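Halogenase PltM (Pseudomonas fluorescens, PDB 6BZN) halogenates phenolic substrates with unusual tolerance for both substrate and halide, and is a flavoprotein that binds FAD. Local coordinates at residues S401-V415 with M478-A492. Numbering follows the deposited sequence.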
loop_
_atom_site.group_PDB
_atom_site.type_symbol
_atom_site.label_atom_id
_atom_site.label_comp_id
_atom_site.label_asym_id
_atom_site.label_seq_id
_atom_site.Cartn_x
_atom_site.Cartn_y
_atom_site.Cartn_z
ATOM N N SER A 401 -6.995 11.954 2.675
ATOM C CA SER A 401 -7.616 13.045 3.425
ATOM C C SER A 401 -9.040 13.308 2.925
ATOM O O SER A 401 -9.973 13.434 3.720
ATOM C CB SER A 401 -6.776 14.324 3.382
ATOM O OG SER A 401 -6.611 14.815 2.059
ATOM N N CYS A 402 -9.221 13.361 1.610
ATOM C CA CYS A 402 -10.571 13.561 1.051
ATOM C C CYS A 402 -11.506 12.380 1.372
ATOM O O CYS A 402 -12.698 12.586 1.597
ATOM C CB CYS A 402 -10.499 13.835 -0.449
ATOM S SG CYS A 402 -9.682 15.413 -0.822
ATOM N N SER A 403 -10.969 11.159 1.419
ATOM C CA SER A 403 -11.753 9.995 1.796
ATOM C C SER A 403 -12.249 10.070 3.240
ATOM O O SER A 403 -13.406 9.778 3.511
ATOM C CB SER A 403 -10.947 8.711 1.602
ATOM O OG SER A 403 -10.639 8.512 0.240
ATOM N N TYR A 404 -11.366 10.443 4.162
ATOM C CA TYR A 404 -11.764 10.576 5.564
ATOM C C TYR A 404 -12.909 11.611 5.732
ATOM O O TYR A 404 -13.754 11.451 6.593
ATOM C CB TYR A 404 -10.577 10.949 6.450
ATOM C CG TYR A 404 -9.788 9.785 7.031
ATOM C CD1 TYR A 404 -8.791 9.151 6.303
ATOM C CD2 TYR A 404 -10.015 9.340 8.336
ATOM C CE1 TYR A 404 -8.045 8.115 6.857
ATOM C CE2 TYR A 404 -9.273 8.306 8.885
ATOM C CZ TYR A 404 -8.280 7.695 8.145
ATOM O OH TYR A 404 -7.525 6.667 8.708
ATOM N N GLU A 405 -12.925 12.662 4.915
ATOM C CA GLU A 405 -14.039 13.620 4.944
ATOM C C GLU A 405 -15.311 12.974 4.384
ATOM O O GLU A 405 -16.400 13.170 4.923
ATOM C CB GLU A 405 -13.692 14.878 4.160
ATOM C CG GLU A 405 -14.766 15.961 4.179
ATOM C CD GLU A 405 -15.027 16.561 5.553
ATOM O OE1 GLU A 405 -14.157 16.490 6.453
ATOM O OE2 GLU A 405 -16.126 17.130 5.721
ATOM N N ALA A 406 -15.166 12.197 3.313
ATOM C CA ALA A 406 -16.289 11.467 2.735
ATOM C C ALA A 406 -16.882 10.398 3.664
ATOM O O ALA A 406 -18.014 9.965 3.431
ATOM C CB ALA A 406 -15.893 10.837 1.413
ATOM N N PHE A 407 -16.142 9.960 4.687
ATOM C CA PHE A 407 -16.690 9.052 5.694
ATOM C C PHE A 407 -17.903 9.613 6.456
ATOM O O PHE A 407 -18.587 8.851 7.137
ATOM C CB PHE A 407 -15.660 8.688 6.783
ATOM C CG PHE A 407 -14.471 7.852 6.340
ATOM C CD1 PHE A 407 -14.388 7.208 5.098
ATOM C CD2 PHE A 407 -13.430 7.662 7.249
ATOM C CE1 PHE A 407 -13.261 6.440 4.768
ATOM C CE2 PHE A 407 -12.322 6.893 6.931
ATOM C CZ PHE A 407 -12.226 6.288 5.687
ATOM N N SER A 408 -18.147 10.925 6.396
ATOM C CA SER A 408 -19.246 11.545 7.167
ATOM C C SER A 408 -20.658 11.102 6.780
ATOM O O SER A 408 -21.571 11.316 7.554
ATOM C CB SER A 408 -19.197 13.079 7.074
ATOM O OG SER A 408 -19.308 13.494 5.726
ATOM N N ASP A 409 -20.843 10.529 5.600
ATOM C CA ASP A 409 -22.186 10.220 5.091
ATOM C C ASP A 409 -22.103 9.112 4.044
ATOM O O ASP A 409 -21.216 9.135 3.184
ATOM C CB ASP A 409 -22.771 11.496 4.474
ATOM C CG ASP A 409 -24.123 11.275 3.835
ATOM O OD1 ASP A 409 -25.100 11.087 4.574
ATOM O OD2 ASP A 409 -24.204 11.289 2.593
ATOM N N PHE A 410 -22.999 8.125 4.108
ATOM C CA PHE A 410 -22.898 7.023 3.165
ATOM C C PHE A 410 -23.080 7.462 1.715
ATOM O O PHE A 410 -22.308 7.056 0.856
ATOM C CB PHE A 410 -23.862 5.866 3.443
ATOM C CG PHE A 410 -23.845 4.868 2.336
ATOM C CD1 PHE A 410 -22.738 4.043 2.169
ATOM C CD2 PHE A 410 -24.854 4.850 1.371
ATOM C CE1 PHE A 410 -22.664 3.165 1.099
ATOM C CE2 PHE A 410 -24.787 3.970 0.300
ATOM C CZ PHE A 410 -23.694 3.131 0.163
ATOM N N HIS A 411 -24.115 8.266 1.430
ATOM C CA HIS A 411 -24.350 8.702 0.048
ATOM C C HIS A 411 -23.116 9.436 -0.502
ATOM O O HIS A 411 -22.679 9.175 -1.630
ATOM C CB HIS A 411 -25.625 9.561 -0.075
ATOM C CG HIS A 411 -25.890 10.041 -1.468
ATOM N ND1 HIS A 411 -26.219 9.184 -2.499
ATOM C CD2 HIS A 411 -25.851 11.284 -2.010
ATOM C CE1 HIS A 411 -26.365 9.879 -3.615
ATOM N NE2 HIS A 411 -26.140 11.151 -3.347
ATOM N N LEU A 412 -22.528 10.305 0.312
ATOM C CA LEU A 412 -21.305 11.013 -0.070
ATOM C C LEU A 412 -20.175 10.014 -0.337
ATOM O O LEU A 412 -19.491 10.107 -1.370
ATOM C CB LEU A 412 -20.909 12.032 1.005
ATOM C CG LEU A 412 -19.611 12.828 0.810
ATOM C CD1 LEU A 412 -19.600 13.562 -0.513
ATOM C CD2 LEU A 412 -19.430 13.788 1.973
ATOM N N TRP A 413 -20.010 9.040 0.559
ATOM C CA TRP A 413 -19.006 7.999 0.343
ATOM C C TRP A 413 -19.255 7.276 -0.983
ATOM O O TRP A 413 -18.333 7.062 -1.769
ATOM C CB TRP A 413 -18.930 6.982 1.485
ATOM C CG TRP A 413 -17.943 5.954 1.147
ATOM C CD1 TRP A 413 -18.188 4.704 0.655
ATOM C CD2 TRP A 413 -16.530 6.115 1.148
ATOM N NE1 TRP A 413 -17.004 4.071 0.378
ATOM C CE2 TRP A 413 -15.971 4.916 0.676
ATOM C CE3 TRP A 413 -15.677 7.158 1.520
ATOM C CZ2 TRP A 413 -14.588 4.722 0.577
ATOM C CZ3 TRP A 413 -14.308 6.971 1.424
ATOM C CH2 TRP A 413 -13.773 5.762 0.948
ATOM N N ASN A 414 -20.507 6.902 -1.225
ATOM C CA ASN A 414 -20.849 6.167 -2.441
ATOM C C ASN A 414 -20.426 6.960 -3.676
ATOM O O ASN A 414 -19.760 6.416 -4.563
ATOM C CB ASN A 414 -22.357 5.826 -2.430
ATOM C CG ASN A 414 -22.814 5.066 -3.659
ATOM O OD1 ASN A 414 -22.026 4.480 -4.394
ATOM N ND2 ASN A 414 -24.129 5.086 -3.890
ATOM N N VAL A 415 -20.755 8.256 -3.722
ATOM C CA VAL A 415 -20.348 9.075 -4.861
ATOM C C VAL A 415 -18.813 9.176 -4.916
ATOM O O VAL A 415 -18.199 8.950 -5.964
ATOM C CB VAL A 415 -20.974 10.489 -4.842
ATOM C CG1 VAL A 415 -20.537 11.252 -6.069
ATOM C CG2 VAL A 415 -22.507 10.411 -4.840
ATOM N N MET A 478 -13.996 18.300 -2.032
ATOM C CA MET A 478 -13.938 17.730 -0.678
ATOM C C MET A 478 -13.243 18.622 0.345
ATOM O O MET A 478 -13.723 18.736 1.470
ATOM C CB MET A 478 -13.270 16.357 -0.683
ATOM C CG MET A 478 -14.038 15.287 -1.443
ATOM S SD MET A 478 -15.760 15.082 -0.929
ATOM C CE MET A 478 -15.573 14.632 0.787
ATOM N N GLN A 479 -12.130 19.248 -0.031
ATOM C CA GLN A 479 -11.408 20.122 0.907
ATOM C C GLN A 479 -12.248 21.360 1.249
ATOM O O GLN A 479 -12.313 21.763 2.408
ATOM C CB GLN A 479 -10.012 20.505 0.377
ATOM C CG GLN A 479 -9.013 19.334 0.316
ATOM C CD GLN A 479 -8.639 18.736 1.680
ATOM O OE1 GLN A 479 -8.811 19.370 2.729
ATOM N NE2 GLN A 479 -8.109 17.508 1.666
ATOM N N GLN A 480 -12.913 21.931 0.248
ATOM C CA GLN A 480 -13.812 23.064 0.466
ATOM C C GLN A 480 -15.001 22.677 1.356
ATOM O O GLN A 480 -15.393 23.436 2.251
ATOM C CB GLN A 480 -14.309 23.606 -0.869
ATOM C CG GLN A 480 -15.100 24.896 -0.760
ATOM C CD GLN A 480 -15.765 25.259 -2.072
ATOM O OE1 GLN A 480 -16.783 24.667 -2.438
ATOM N NE2 GLN A 480 -15.193 26.220 -2.793
ATOM N N ALA A 481 -15.557 21.491 1.110
ATOM C CA ALA A 481 -16.599 20.924 1.966
ATOM C C ALA A 481 -16.150 20.797 3.426
ATOM O O ALA A 481 -16.917 21.140 4.339
ATOM C CB ALA A 481 -17.052 19.574 1.426
ATOM N N ARG A 482 -14.927 20.310 3.655
ATOM C CA ARG A 482 -14.380 20.246 5.015
ATOM C C ARG A 482 -14.244 21.669 5.561
ATOM O O ARG A 482 -14.816 21.988 6.601
ATOM C CB ARG A 482 -13.017 19.534 5.061
ATOM C CG ARG A 482 -12.383 19.462 6.462
ATOM C CD ARG A 482 -10.991 18.844 6.460
ATOM N NE ARG A 482 -10.101 19.512 5.507
ATOM C CZ ARG A 482 -9.569 20.728 5.664
ATOM N NH1 ARG A 482 -9.799 21.462 6.757
ATOM N NH2 ARG A 482 -8.790 21.225 4.707
ATOM N N GLU A 483 -13.514 22.513 4.833
ATOM C CA GLU A 483 -13.169 23.877 5.294
ATOM C C GLU A 483 -14.385 24.718 5.647
ATOM O O GLU A 483 -14.365 25.440 6.643
ATOM C CB GLU A 483 -12.360 24.635 4.237
ATOM C CG GLU A 483 -10.926 24.156 4.055
ATOM C CD GLU A 483 -10.293 24.628 2.743
ATOM O OE1 GLU A 483 -10.873 25.507 2.065
ATOM O OE2 GLU A 483 -9.209 24.112 2.381
ATOM N N GLN A 484 -15.431 24.623 4.828
ATOM C CA GLN A 484 -16.647 25.429 5.009
ATOM C C GLN A 484 -17.821 24.679 5.642
ATOM O O GLN A 484 -18.924 25.216 5.711
ATOM C CB GLN A 484 -17.069 26.014 3.669
ATOM C CG GLN A 484 -16.120 27.088 3.180
ATOM C CD GLN A 484 -16.334 27.436 1.728
ATOM O OE1 GLN A 484 -17.401 27.189 1.170
ATOM N NE2 GLN A 484 -15.318 28.012 1.103
ATOM N N ALA A 485 -17.591 23.453 6.112
ATOM C CA ALA A 485 -18.645 22.632 6.720
ATOM C C ALA A 485 -19.919 22.589 5.851
ATOM O O ALA A 485 -21.019 22.827 6.338
ATOM C CB ALA A 485 -18.959 23.145 8.122
ATOM N N ARG A 486 -19.749 22.299 4.563
ATOM C CA ARG A 486 -20.860 22.315 3.594
ATOM C C ARG A 486 -21.804 21.129 3.804
ATOM O O ARG A 486 -21.375 20.106 4.313
ATOM C CB ARG A 486 -20.325 22.266 2.161
ATOM C CG ARG A 486 -19.498 23.472 1.754
ATOM C CD ARG A 486 -20.354 24.713 1.559
ATOM N NE ARG A 486 -19.648 25.730 0.774
ATOM C CZ ARG A 486 -19.552 25.769 -0.562
ATOM N NH1 ARG A 486 -20.109 24.841 -1.334
ATOM N NH2 ARG A 486 -18.876 26.761 -1.143
ATOM N N PRO A 487 -23.091 21.254 3.400
ATOM C CA PRO A 487 -23.990 20.104 3.566
ATOM C C PRO A 487 -23.596 18.933 2.654
ATOM O O PRO A 487 -23.260 19.145 1.484
ATOM C CB PRO A 487 -25.375 20.651 3.167
ATOM C CG PRO A 487 -25.217 22.127 3.025
ATOM C CD PRO A 487 -23.771 22.400 2.769
ATOM N N VAL A 488 -23.654 17.720 3.195
ATOM C CA VAL A 488 -23.201 16.531 2.465
ATOM C C VAL A 488 -23.937 16.281 1.141
ATOM O O VAL A 488 -23.332 15.795 0.188
ATOM C CB VAL A 488 -23.221 15.252 3.343
ATOM C CG1 VAL A 488 -22.256 15.413 4.521
ATOM C CG2 VAL A 488 -24.624 14.880 3.817
ATOM N N ALA A 489 -25.223 16.638 1.064
ATOM C CA ALA A 489 -25.988 16.472 -0.189
ATOM C C ALA A 489 -25.446 17.341 -1.329
ATOM O O ALA A 489 -25.408 16.911 -2.482
ATOM C CB ALA A 489 -27.476 16.745 0.036
ATOM N N GLU A 490 -25.023 18.553 -1.001
ATOM C CA GLU A 490 -24.438 19.476 -1.974
ATOM C C GLU A 490 -23.112 18.946 -2.508
ATOM O O GLU A 490 -22.842 18.981 -3.708
ATOM C CB GLU A 490 -24.198 20.834 -1.323
ATOM C CG GLU A 490 -23.544 21.870 -2.221
ATOM C CD GLU A 490 -23.130 23.096 -1.431
ATOM O OE1 GLU A 490 -21.933 23.198 -1.084
ATOM O OE2 GLU A 490 -24.011 23.931 -1.126
ATOM N N THR A 491 -22.284 18.489 -1.586
ATOM C CA THR A 491 -20.974 17.939 -1.915
ATOM C C THR A 491 -21.121 16.694 -2.807
ATOM O O THR A 491 -20.500 16.616 -3.861
ATOM C CB THR A 491 -20.213 17.633 -0.619
ATOM O OG1 THR A 491 -20.205 18.815 0.207
ATOM C CG2 THR A 491 -18.789 17.177 -0.898
ATOM N N ALA A 492 -21.965 15.747 -2.398
ATOM C CA ALA A 492 -22.201 14.536 -3.190
ATOM C C ALA A 492 -22.655 14.893 -4.601
ATOM O O ALA A 492 -22.183 14.318 -5.586
ATOM C CB ALA A 492 -23.227 13.648 -2.519
HETATM O O HOH W 1 -17.742 18.970 6.762
HETATM O O HOH W 2 -24.716 13.077 0.661
#
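Bends at chi2 (-54°) and chi3 (-60°) fold the side chain of Met478 back on itself, and its CE enters a hole formed by Cys402, Glu405, Ala406 and Leu412. Met478 CE lies 3.6 Å from Cys402 O and 3.9 Å from Ala406 CB, so it packs against backbone as well as side chain. CG anti to the backbone N (chi1 177°) sends the two methyls of Leu412, the reciprocal knob, across to Met478, Val488, Thr491 and Ala492. Leu412 CD1 approaches Thr491 CG2 at 3.7 Å, while CD2 meets the Met478 methyl tip to tip. Ala492 CB touches both the His411 ring, obliquely at CD2, and Val415 CG2, which itself lies over one face of that ring; Leu495 of helix 488-502 extends the apolar seam.

Towards the other end, Gln479 curls toward helix 383-406, placing NE2 3.6 Å from Cys402 SG and near Ser401 OG, whose hydroxyl is hydrogen-bonded to Asp397 O. Gln479 OE1 takes two bonds side-on from Arg482, from NE and, straighter, from Arg482 NH2 at 2.7 Å. A leucine in place of Gln479 would probably leave Arg482 NE and NH2 without the one oxygen they share, and the guanidinium freer to turn. Glu405 crosses the aliphatic part of Arg482 at about a right angle, Glu405 OE1 3.5 Å from Arg482 CG, rather than pairing with the charged end. Water joins Glu405 OE2 to Ala481 O, weakly at the latter.

Asp409 N-caps helix 410-441 through OD2, 3.0 Å from Leu412 N, and its carboxylate rests against Val488 CG2. The junctions between helices 383-406 and 410-441 and between helices 465-483 and 488-502 thus pack through interlocking apolar knobs, with no clear direct hydrogen bond; the polar groups are served within their own segment, by water or, for Ser401, by Asp397.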